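Local coordinates for fatty acid amide hydrolase (Candida albicans, PDB 6KVR), which probably hydrolyses monocarboxylic acid amides to the free carboxylate and ammonium, at residues I153-K158 with S246-G251. Residues are numbered along the deposited sequence; the frame is centred on the assembly and turned at random.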
loop_
_atom_site.group_PDB
_atom_site.type_symbol
_atom_site.label_atom_id
_atom_site.label_comp_id
_atom_site.label_asym_id
_atom_site.label_seq_id
_atom_site.Cartn_x
_atom_site.Cartn_y
_atom_site.Cartn_z
ATOM N N ILE A 153 20.886 13.340 20.206
ATOM C CA ILE A 153 20.089 12.329 20.884
ATOM C C ILE A 153 20.698 10.942 20.546
ATOM O O ILE A 153 20.668 10.569 19.365
ATOM C CB ILE A 153 18.613 12.409 20.486
ATOM C CG1 ILE A 153 18.012 13.707 21.021
ATOM C CG2 ILE A 153 17.820 11.262 21.073
ATOM C CD1 ILE A 153 18.277 13.929 22.524
ATOM N N PRO A 154 21.236 10.225 21.515
ATOM C CA PRO A 154 21.821 8.892 21.226
ATOM C C PRO A 154 20.751 7.834 21.004
ATOM O O PRO A 154 19.923 7.558 21.881
ATOM C CB PRO A 154 22.658 8.590 22.479
ATOM C CG PRO A 154 22.760 9.880 23.225
ATOM C CD PRO A 154 21.501 10.643 22.897
ATOM N N ILE A 155 20.795 7.203 19.832
ATOM C CA ILE A 155 19.751 6.300 19.365
ATOM C C ILE A 155 20.403 4.969 19.022
ATOM O O ILE A 155 21.446 4.940 18.360
ATOM C CB ILE A 155 18.999 6.908 18.164
ATOM C CG1 ILE A 155 18.135 8.081 18.645
ATOM C CG2 ILE A 155 18.156 5.863 17.422
ATOM C CD1 ILE A 155 17.178 8.627 17.613
ATOM N N SER A 156 19.824 3.877 19.521
ATOM C CA SER A 156 20.309 2.540 19.213
ATOM C C SER A 156 19.574 1.974 17.998
ATOM O O SER A 156 18.408 2.286 17.751
ATOM C CB SER A 156 20.132 1.610 20.413
ATOM O OG SER A 156 18.786 1.617 20.849
ATOM N N LEU A 157 20.265 1.116 17.253
ATOM C CA LEU A 157 19.835 0.676 15.929
ATOM C C LEU A 157 19.867 -0.846 15.856
ATOM O O LEU A 157 20.863 -1.473 16.234
ATOM C CB LEU A 157 20.738 1.266 14.849
ATOM C CG LEU A 157 20.771 2.789 14.722
ATOM C CD1 LEU A 157 21.931 3.184 13.866
ATOM C CD2 LEU A 157 19.457 3.333 14.157
ATOM N N LYS A 158 18.767 -1.438 15.392
ATOM C CA LYS A 158 18.758 -2.873 15.135
ATOM C C LYS A 158 19.797 -3.189 14.064
ATOM O O LYS A 158 19.936 -2.447 13.087
ATOM C CB LYS A 158 17.358 -3.314 14.703
ATOM C CG LYS A 158 17.099 -4.810 14.699
ATOM C CD LYS A 158 15.666 -5.093 14.243
ATOM C CE LYS A 158 15.423 -6.596 14.064
ATOM N NZ LYS A 158 13.962 -6.954 14.070
ATOM N N SER A 246 19.982 3.638 25.937
ATOM C CA SER A 246 19.860 4.647 24.900
ATOM C C SER A 246 18.561 5.403 25.141
ATOM O O SER A 246 17.703 4.967 25.910
ATOM C CB SER A 246 19.893 4.027 23.491
ATOM O OG SER A 246 18.732 3.258 23.249
ATOM N N ALA A 247 18.406 6.533 24.450
ATOM C CA ALA A 247 17.223 7.366 24.631
ATOM C C ALA A 247 16.044 6.925 23.762
ATOM O O ALA A 247 14.880 7.059 24.176
ATOM C CB ALA A 247 17.571 8.830 24.330
ATOM N N ILE A 248 16.318 6.449 22.544
ATOM C CA ILE A 248 15.313 5.856 21.672
ATOM C C ILE A 248 15.967 4.689 20.951
ATOM O O ILE A 248 17.165 4.715 20.655
ATOM C CB ILE A 248 14.735 6.857 20.642
ATOM C CG1 ILE A 248 14.289 8.148 21.314
ATOM C CG2 ILE A 248 13.557 6.244 19.882
ATOM C CD1 ILE A 248 13.765 9.209 20.346
ATOM N N GLY A 249 15.176 3.649 20.692
ATOM C CA GLY A 249 15.626 2.550 19.859
ATOM C C GLY A 249 14.782 2.404 18.606
ATOM O O GLY A 249 13.622 2.821 18.574
ATOM N N VAL A 250 15.353 1.816 17.565
ATOM C CA VAL A 250 14.665 1.595 16.296
ATOM C C VAL A 250 14.664 0.100 16.019
ATOM O O VAL A 250 15.729 -0.528 15.978
ATOM C CB VAL A 250 15.329 2.358 15.141
ATOM C CG1 VAL A 250 14.439 2.295 13.865
ATOM C CG2 VAL A 250 15.572 3.790 15.544
ATOM N N GLY A 251 13.476 -0.468 15.837
ATOM C CA GLY A 251 13.346 -1.865 15.469
ATOM C C GLY A 251 12.458 -2.070 14.250
ATOM O O GLY A 251 12.094 -1.117 13.562
#
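S156 and S246 meet hydroxyl to hydroxyl, S156 from its strand and S246 from the loop leading into the neighbouring parallel strand, with OG of S156 2.9 Å from OG of S246. Both serines hold OG in the crowded position between backbone N and carbonyl carbon (chi1 54° and 68°), which turns the two oxygens toward each other; S156 OG also bonds the carboxylate oxygen OE1 of E237. G249, paired with S156, has no side chain, so the S156 hydroxyl settles over its backbone, OG 3.4 Å from CA of G249. I155, L157, I248 and V250 occupy the other face. CG2 of I155 reaches obliquely across to CG2 of V250 at 3.8 Å, whereas L157 runs alongside V250, bringing CD2 to 4.2 Å from the same V250 CG2. T186 and L190 of helix 185-192 also pack on V250. Strands 155-158 and 248-253 lie side by side and parallel in the mixed sheet at the core of the amidase signature fold. S156 grips the neighbouring strand through both backbone polar groups: its N donates to I248 O at 3.0 Å, nearly along the C=O axis, and its O accepts V250 N at 3.1 Å. Further bonds run from A247 N to P154 O before this pair and from K158 N to V250 O after it. K158, the predicted charge-relay lysine, starts with CG anti to its backbone N (chi1 -167°) and stays extended, CD passing 4.2 Å from CA of G251, until NZ hydrogen-bonds S252 OG and the OG of S233, the predicted second member of the relay, close to the predicted nucleophile S257, the three forming the predicted Ser-Ser-Lys triad of amidase signature enzymes.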